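Local atomic coordinates of phosphonopyruvate hydrolase (Variovorax sp., PDB entry 2HJP), a protein that hydrolyses phosphonopyruvate to pyruvate and phosphate, cleaving a carbon-phosphorus bond with the help of a divalent metal cation. Residues A106-D111 with V151-V156. Residues are numbered along the deposited sequence; the frame is centred on the assembly and turned at random.
Sequences AIVMED and VVIARV. With PPR (phosphonopyruvate), chain G.
Arg155 sets CG anti to its backbone N (chi1 164°) and runs extended to NE beside Glu110. Glu110 sets CG between its own N and carbonyl carbon (chi1 62°) and bends at chi2. Glu110 OE2 lies over one face of the guanidinium, toward its rim, 3.5 Å from Arg155 NE. This salt bridge is purely electrostatic, since no N-H points at the oxygen. Arg155 NE also pairs with Glu157. The guanidinium tip reaches into the substrate pocket: Arg155 NH1 and NH2 both donate to O1P of phosphonopyruvate, at 3.1 and 3.0 Å. NH1 also makes a weak bond to keto O2. Two carboxylates thus probably offset the charge of Arg155, which has Arg188 close by.

Nearer the start of the strands, on the same face of the sheet, Val108 CG2 packs on Ile153 CB and CD1, and Ile153 CD1 reaches Ala106 CB at 4.0 Å. Five backbone bonds join the parallel strands, the shortest from Arg155 N to Met109 O (2.8 Å). These are adjacent strands, fourth and fifth, of the TIM barrel. Val108 and Ile153 face inward onto Leu184 of strand 182-185. On the outer face, Met109 and Ala154 meet Ile138 of helix 131-144, and Val156 packs against helix 165-177.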
ATOM      1  N   ALA A 106      15.060  13.621   8.859  1.00 14.83           N
ATOM      2  CA  ALA A 106      15.396  13.147  10.215  1.00 13.65           C
ATOM      3  C   ALA A 106      14.381  12.125  10.648  1.00 16.35           C
ATOM      4  O   ALA A 106      13.259  12.066  10.083  1.00 16.31           O
ATOM      5  CB  ALA A 106      15.321  14.321  11.201  1.00 11.57           C
ATOM      6  N   ILE A 107      14.774  11.340  11.658  1.00 17.02           N
ATOM      7  CA  ILE A 107      13.879  10.400  12.294  1.00 16.18           C
ATOM      8  C   ILE A 107      14.123  10.659  13.777  1.00 15.50           C
ATOM      9  O   ILE A 107      15.169  11.155  14.175  1.00 19.23           O
ATOM     10  CB  ILE A 107      14.148   8.923  11.956  1.00 14.36           C
ATOM     11  CG1 ILE A 107      15.640   8.523  12.098  1.00 16.51           C
ATOM     12  CG2 ILE A 107      13.702   8.709  10.528  1.00 14.53           C
ATOM     13  CD1 ILE A 107      16.119   8.338  13.526  1.00 17.04           C
ATOM     14  N   VAL A 108      13.078  10.417  14.555  1.00 15.97           N
ATOM     15  CA  VAL A 108      13.061  10.515  16.021  1.00 13.42           C
ATOM     16  C   VAL A 108      12.678   9.076  16.442  1.00 15.39           C
ATOM     17  O   VAL A 108      11.646   8.537  16.038  1.00 14.75           O
ATOM     18  CB  VAL A 108      11.998  11.502  16.547  1.00 15.25           C
ATOM     19  CG1 VAL A 108      11.889  11.417  18.161  1.00 14.05           C
ATOM     20  CG2 VAL A 108      12.395  12.893  16.133  1.00 14.62           C
ATOM     21  N   MET A 109      13.510   8.485  17.300  1.00 16.41           N
ATOM     22  CA  MET A 109      13.322   7.126  17.806  1.00 16.48           C
ATOM     23  C   MET A 109      13.468   7.212  19.352  1.00 16.38           C
ATOM     24  O   MET A 109      14.411   7.812  19.852  1.00 17.26           O
ATOM     25  CB  MET A 109      14.394   6.190  17.216  1.00 16.85           C
ATOM     26  CG  MET A 109      14.202   4.779  17.616  1.00 17.89           C
ATOM     27  SD  MET A 109      15.289   3.622  16.790  1.00 20.33           S
ATOM     28  CE  MET A 109      16.904   4.391  17.003  1.00 16.84           C
ATOM     29  N   GLU A 110      12.509   6.663  20.081  1.00 16.79           N
ATOM     30  CA  GLU A 110      12.506   6.720  21.571  1.00 18.84           C
ATOM     31  C   GLU A 110      12.978   5.438  22.224  1.00 18.09           C
ATOM     32  O   GLU A 110      12.940   4.343  21.617  1.00 19.12           O
ATOM     33  CB  GLU A 110      11.076   7.040  22.059  1.00 16.86           C
ATOM     34  CG  GLU A 110      10.088   5.924  21.637  1.00 20.88           C
ATOM     35  CD  GLU A 110       8.691   6.482  21.292  1.00 23.91           C
ATOM     36  OE1 GLU A 110       7.709   5.789  21.568  1.00 26.13           O
ATOM     37  OE2 GLU A 110       8.593   7.615  20.760  1.00 24.83           O
ATOM     38  N   ASP A 111      13.402   5.547  23.479  1.00 19.18           N
ATOM     39  CA  ASP A 111      13.945   4.362  24.154  1.00 20.51           C
ATOM     40  C   ASP A 111      12.936   3.536  24.985  1.00 21.85           C
ATOM     41  O   ASP A 111      13.325   2.814  25.922  1.00 22.05           O
ATOM     42  CB  ASP A 111      15.166   4.748  25.013  1.00 20.80           C
ATOM     43  CG  ASP A 111      14.866   5.868  26.007  1.00 24.22           C
ATOM     44  OD1 ASP A 111      13.698   6.302  26.114  1.00 23.19           O
ATOM     45  OD2 ASP A 111      15.809   6.330  26.684  1.00 24.63           O
ATOM     46  N   VAL A 151      19.483  13.438   9.789  1.00 19.64           N
ATOM     47  CA  VAL A 151      19.582  13.574  11.226  1.00 18.53           C
ATOM     48  C   VAL A 151      18.933  12.508  12.063  1.00 19.04           C
ATOM     49  O   VAL A 151      17.764  12.215  11.876  1.00 18.59           O
ATOM     50  CB  VAL A 151      18.953  14.973  11.600  1.00 18.67           C
ATOM     51  CG1 VAL A 151      18.865  15.170  13.076  1.00 17.97           C
ATOM     52  CG2 VAL A 151      19.772  16.052  10.916  1.00 18.85           C
ATOM     53  N   VAL A 152      19.678  11.969  13.028  1.00 18.28           N
ATOM     54  CA  VAL A 152      19.112  10.964  13.893  1.00 17.90           C
ATOM     55  C   VAL A 152      18.931  11.543  15.289  1.00 18.41           C
ATOM     56  O   VAL A 152      19.897  11.906  15.962  1.00 15.56           O
ATOM     57  CB  VAL A 152      20.045   9.758  13.936  1.00 19.59           C
ATOM     58  CG1 VAL A 152      19.556   8.753  14.995  1.00 18.17           C
ATOM     59  CG2 VAL A 152      20.182   9.180  12.528  1.00 18.47           C
ATOM     60  N   ILE A 153      17.678  11.595  15.721  1.00 17.61           N
ATOM     61  CA  ILE A 153      17.277  12.171  16.995  1.00 15.69           C
ATOM     62  C   ILE A 153      16.839  11.094  17.934  1.00 17.02           C
ATOM     63  O   ILE A 153      15.956  10.297  17.614  1.00 15.75           O
ATOM     64  CB  ILE A 153      16.087  13.187  16.780  1.00 17.06           C
ATOM     65  CG1 ILE A 153      16.523  14.266  15.756  1.00 15.01           C
ATOM     66  CG2 ILE A 153      15.670  13.908  18.118  1.00 16.55           C
ATOM     67  CD1 ILE A 153      15.381  15.096  15.174  1.00 14.50           C
ATOM     68  N   ALA A 154      17.477  11.063  19.113  1.00 17.23           N
ATOM     69  CA  ALA A 154      17.122  10.077  20.112  1.00 18.60           C
ATOM     70  C   ALA A 154      16.204  10.743  21.136  1.00 18.35           C
ATOM     71  O   ALA A 154      16.523  11.784  21.741  1.00 17.89           O
ATOM     72  CB  ALA A 154      18.382   9.570  20.814  1.00 19.30           C
ATOM     73  N   ARG A 155      15.097  10.084  21.375  1.00 17.92           N
ATOM     74  CA  ARG A 155      14.153  10.573  22.342  1.00 16.81           C
ATOM     75  C   ARG A 155      14.263   9.817  23.643  1.00 17.75           C
ATOM     76  O   ARG A 155      14.182   8.578  23.687  1.00 19.18           O
ATOM     77  CB  ARG A 155      12.753  10.504  21.735  1.00 16.23           C
ATOM     78  CG  ARG A 155      11.618  10.614  22.737  1.00 16.84           C
ATOM     79  CD  ARG A 155      10.241  10.703  22.005  1.00 18.76           C
ATOM     80  NE  ARG A 155       9.144  10.345  22.905  1.00 24.40           N
ATOM     81  CZ  ARG A 155       7.841  10.533  22.675  1.00 26.63           C
ATOM     82  NH1 ARG A 155       7.444  11.111  21.557  1.00 27.77           N
ATOM     83  NH2 ARG A 155       6.927  10.086  23.548  1.00 27.33           N
ATOM     84  N   VAL A 156      14.492  10.574  24.709  1.00 16.58           N
ATOM     85  CA  VAL A 156      14.686  10.029  26.058  1.00 19.55           C
ATOM     86  C   VAL A 156      13.369  10.110  26.844  1.00 19.74           C
ATOM     87  O   VAL A 156      12.882  11.208  27.106  1.00 20.81           O
ATOM     88  CB  VAL A 156      15.828  10.867  26.795  1.00 17.75           C
ATOM     89  CG1 VAL A 156      15.904  10.494  28.287  1.00 19.10           C
ATOM     90  CG2 VAL A 156      17.175  10.670  26.096  1.00 17.63           C
TER
HETATM   91  C1  PPR G 291       3.963  12.250  18.309  1.00 20.18           C
HETATM   92  O1  PPR G 291       3.553  13.423  17.931  1.00 17.46           O
HETATM   93  O2' PPR G 291       3.621  11.211  17.811  1.00 17.68           O
HETATM   94  C2  PPR G 291       4.945  12.279  19.441  1.00 21.75           C
HETATM   95  C3  PPR G 291       5.016  13.166  20.477  1.00 23.63           C
HETATM   96  O2  PPR G 291       5.828  11.281  19.385  1.00 18.90           O
HETATM   97  P   PPR G 291       3.848  12.596  21.804  1.00 26.69           P
HETATM   98  O1P PPR G 291       4.427  11.225  22.252  1.00 25.43           O
HETATM   99  O2P PPR G 291       2.449  12.504  21.137  1.00 26.79           O
HETATM  100  O3P PPR G 291       3.985  13.584  22.864  1.00 26.75           O